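Local atomic coordinates of B-type flagellar hook-associated protein 2 (Pseudomonas aeruginosa, PDB entry 5FHY), a protein that caps the tip of the growing bacterial flagellum, helping flagellin monomers polymerise there and keeping them from leaking out unassembled, and is essential for motility. Residues T80-S83 and S84-T87; A149-P152 and A153-P156. All blocks are in the same frame, centred on the assembly; numbering follows the deposited sequence.

Contact 1. Residues T80-S83 and S84-T87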
loop_
_atom_site.group_PDB
_atom_site.type_symbol
_atom_site.label_atom_id
_atom_site.label_comp_id
_atom_site.label_asym_id
_atom_site.label_seq_id
_atom_site.Cartn_x
_atom_site.Cartn_y
_atom_site.Cartn_z
ATOM N N THR B 80 -59.189 -35.854 -20.347
ATOM C CA THR B 80 -60.209 -35.822 -21.381
ATOM C C THR B 80 -59.807 -34.826 -22.456
ATOM O O THR B 80 -59.535 -33.661 -22.168
ATOM C CB THR B 80 -61.596 -35.436 -20.821
ATOM O OG1 THR B 80 -62.035 -36.433 -19.892
ATOM C CG2 THR B 80 -62.620 -35.318 -21.947
ATOM N N VAL B 81 -59.756 -35.295 -23.696
ATOM C CA VAL B 81 -59.374 -34.441 -24.804
ATOM C C VAL B 81 -60.660 -33.933 -25.432
ATOM O O VAL B 81 -61.484 -34.718 -25.892
ATOM C CB VAL B 81 -58.528 -35.180 -25.857
ATOM C CG1 VAL B 81 -58.143 -34.231 -26.988
ATOM C CG2 VAL B 81 -57.295 -35.787 -25.217
ATOM N N ASP B 82 -60.829 -32.618 -25.442
ATOM C CA ASP B 82 -62.010 -31.999 -26.029
ATOM C C ASP B 82 -61.599 -30.868 -26.959
ATOM O O ASP B 82 -60.447 -30.796 -27.377
ATOM C CB ASP B 82 -62.954 -31.488 -24.932
ATOM C CG ASP B 82 -62.247 -30.626 -23.895
ATOM O OD1 ASP B 82 -61.460 -29.735 -24.278
ATOM O OD2 ASP B 82 -62.492 -30.835 -22.687
ATOM N N SER B 83 -62.533 -29.981 -27.284
ATOM C CA SER B 83 -62.228 -28.913 -28.228
ATOM C C SER B 83 -61.573 -27.711 -27.562
ATOM O O SER B 83 -61.332 -26.695 -28.209
ATOM C CB SER B 83 -63.496 -28.468 -28.960
ATOM O OG SER B 83 -63.965 -29.491 -29.820
ATOM N N SER B 84 -61.286 -27.824 -26.269
ATOM C CA SER B 84 -60.553 -26.779 -25.566
ATOM C C SER B 84 -59.060 -27.085 -25.454
ATOM O O SER B 84 -58.280 -26.228 -25.040
ATOM C CB SER B 84 -61.150 -26.549 -24.178
ATOM O OG SER B 84 -61.095 -27.729 -23.398
ATOM N N ASN B 85 -58.659 -28.301 -25.817
ATOM C CA ASN B 85 -57.273 -28.716 -25.607
ATOM C C ASN B 85 -56.729 -29.714 -26.631
ATOM O O ASN B 85 -55.644 -30.265 -26.443
ATOM C CB ASN B 85 -57.108 -29.305 -24.200
ATOM C CG ASN B 85 -58.020 -30.498 -23.942
ATOM O OD1 ASN B 85 -58.657 -31.023 -24.854
ATOM N ND2 ASN B 85 -58.076 -30.934 -22.688
ATOM N N ASN B 86 -57.470 -29.955 -27.708
ATOM C CA ASN B 86 -57.049 -30.968 -28.673
ATOM C C ASN B 86 -55.979 -30.468 -29.646
ATOM O O ASN B 86 -56.048 -30.722 -30.846
ATOM C CB ASN B 86 -58.256 -31.498 -29.453
ATOM C CG ASN B 86 -58.985 -30.414 -30.208
ATOM O OD1 ASN B 86 -58.875 -29.236 -29.879
ATOM N ND2 ASN B 86 -59.733 -30.806 -31.232
ATOM N N THR B 87 -54.982 -29.773 -29.109
ATOM C CA THR B 87 -53.781 -29.436 -29.855
ATOM C C THR B 87 -52.566 -29.953 -29.094
ATOM O O THR B 87 -52.689 -30.387 -27.950
ATOM C CB THR B 87 -53.649 -27.921 -30.070
ATOM O OG1 THR B 87 -53.725 -27.254 -28.805
ATOM C CG2 THR B 87 -54.760 -27.409 -30.968
#

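Contact 2. Residues A149-P152 and A153-P156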
loop_
_atom_site.group_PDB
_atom_site.type_symbol
_atom_site.label_atom_id
_atom_site.label_comp_id
_atom_site.label_asym_id
_atom_site.label_seq_id
_atom_site.Cartn_x
_atom_site.Cartn_y
_atom_site.Cartn_z
ATOM N N ALA B 149 -50.090 -43.040 -28.248
ATOM C CA ALA B 149 -49.944 -44.158 -27.327
ATOM C C ALA B 149 -48.473 -44.539 -27.216
ATOM O O ALA B 149 -47.706 -44.380 -28.164
ATOM C CB ALA B 149 -50.787 -45.351 -27.781
ATOM N N PHE B 150 -48.085 -45.033 -26.047
ATOM C CA PHE B 150 -46.702 -45.413 -25.798
ATOM C C PHE B 150 -46.658 -46.576 -24.814
ATOM O O PHE B 150 -47.085 -46.455 -23.665
ATOM C CB PHE B 150 -45.902 -44.218 -25.260
ATOM C CG PHE B 150 -44.404 -44.428 -25.247
ATOM C CD1 PHE B 150 -43.620 -44.018 -26.317
ATOM C CD2 PHE B 150 -43.777 -45.007 -24.155
ATOM C CE1 PHE B 150 -42.244 -44.199 -26.302
ATOM C CE2 PHE B 150 -42.405 -45.191 -24.140
ATOM C CZ PHE B 150 -41.640 -44.782 -25.212
ATOM N N ASP B 151 -46.136 -47.705 -25.271
ATOM C CA ASP B 151 -45.994 -48.867 -24.410
ATOM C C ASP B 151 -44.507 -49.176 -24.247
ATOM O O ASP B 151 -43.861 -49.656 -25.178
ATOM C CB ASP B 151 -46.752 -50.068 -24.991
ATOM C CG ASP B 151 -46.665 -51.298 -24.110
ATOM O OD1 ASP B 151 -46.404 -51.149 -22.897
ATOM O OD2 ASP B 151 -46.860 -52.416 -24.632
ATOM N N PRO B 152 -43.961 -48.890 -23.053
ATOM C CA PRO B 152 -42.546 -49.072 -22.690
ATOM C C PRO B 152 -42.041 -50.500 -22.898
ATOM O O PRO B 152 -40.836 -50.715 -23.025
ATOM C CB PRO B 152 -42.524 -48.706 -21.204
ATOM C CG PRO B 152 -43.653 -47.769 -21.040
ATOM C CD PRO B 152 -44.726 -48.262 -21.964
ATOM N N ALA B 153 -42.956 -51.461 -22.938
ATOM C CA ALA B 153 -42.590 -52.855 -23.150
ATOM C C ALA B 153 -42.195 -53.108 -24.601
ATOM O O ALA B 153 -41.437 -54.033 -24.892
ATOM C CB ALA B 153 -43.735 -53.773 -22.744
ATOM N N THR B 154 -42.714 -52.288 -25.508
ATOM C CA THR B 154 -42.460 -52.480 -26.931
ATOM C C THR B 154 -41.639 -51.352 -27.558
ATOM O O THR B 154 -41.043 -51.530 -28.621
ATOM C CB THR B 154 -43.779 -52.604 -27.719
ATOM O OG1 THR B 154 -44.546 -51.404 -27.564
ATOM C CG2 THR B 154 -44.595 -53.792 -27.233
ATOM N N ALA B 155 -41.607 -50.196 -26.904
ATOM C CA ALA B 155 -40.991 -49.012 -27.495
ATOM C C ALA B 155 -39.472 -49.129 -27.608
ATOM O O ALA B 155 -38.802 -49.547 -26.664
ATOM C CB ALA B 155 -41.364 -47.787 -26.696
ATOM N N PRO B 156 -38.920 -48.739 -28.764
ATOM C CA PRO B 156 -37.476 -48.787 -29.006
ATOM C C PRO B 156 -36.788 -47.558 -28.429
ATOM O O PRO B 156 -37.480 -46.632 -28.023
ATOM C CB PRO B 156 -37.385 -48.800 -30.528
ATOM C CG PRO B 156 -38.556 -47.970 -30.949
ATOM C CD PRO B 156 -39.653 -48.240 -29.945
#

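Contact 1. Residues T80-S83 and S84-T87
N85 reaches back across the turn with its side-chain amide and binds the backbone of T80 and D82. From CB the side chain bends into the cleft between its own backbone N and carbonyl carbon (chi1 58°), and this carries CG and both amide arms back to the backbone of T80 and D82. N85 OD1 accepts D82 N on a lone pair, 2.8 Å away. N85 ND2 gives a nearly straight bond (167°) to T80 O at 3.1 Å, and T80 O lies almost in the N85 amide plane. The backbone closes a beta turn, D82 to N85, with a weak bond from N85 N to D82 O, 3.4 Å. V81 points its CG1 at N86 CB, 3.7 Å away, and its side chain also touches L145. N86, the centre of an inverse gamma turn, turns its amide to F62 O. The connection joins strand 74-81 to helix 88-98 within the flagellin hook IN motif, and T87 is the N-cap, its OG1 weakly bonded to G90 N. Bonded to T80 O and D82 N, at and just past the strand end, the N85 amide has both donor and acceptor engaged, which probably fixes which way round it sits.

Contact 2. Residues A149-P152 and A153-P156
D151 O is the hub of this turn, gripped by three donors from the residues just ahead. T154 N bonds to D151 O at 2.9 Å from well above the carbonyl plane (45° out of it). A155 N, also 2.9 Å from D151 O, lies in that plane with a bent N-H angle of 137°. The third donor is the T154 hydroxyl, whose OG1 stands 3.0 Å from D151 O and slightly tilted from the plane; chi1 of 61° swings this oxygen back over the turn and sends T154 CG2 toward the carboxylate, 3.7 Å from D151 OD2. The side chains of D151 and T154 cross at about a right angle. D151 OD1 receives a weak bond from A153 N, two residues on, as in an Asx turn, and the same oxygen makes a long, weak ion pair with K131. The bond from T154 N to D151 O closes a type I beta turn with P152 and A153 at its corners, and A155 N to the same oxygen widens it by one residue, as in an alpha turn, in the loop between strands 130-136 and 165-166. A155 CB meets F150 CZ at 3.4 Å, approaching the ring obliquely. F150 is buried: its ring packs on V132, L51 and A164 while its backbone pairs with V132. P152 rests on K131 and D129, and P156 is tied by its backbone to Y166, so both ends of the turn are held by neighbouring strands. The F150 side chain lies about 8 Å from a bound sodium ion.

Overall arrangement
Both contacts are tight turns in a single chain, and their centres are 24 Å apart with nearest atoms about 11 Å from each other, so they do not touch. Contact 1 is partly buried and leads from strand 74-81 into helix 88-98; contact 2 is a surface turn in the long loop between strands 130-136 and 165-166. Strands 74-81 and 130-136 are the two outer strands of one three-stranded antiparallel sheet, with 65-71 between them. In contact 1 a side-chain amide serves two backbone groups, whereas in contact 2 one backbone carbonyl collects several donors, with the buried F150 packed against the strand 130-136 side.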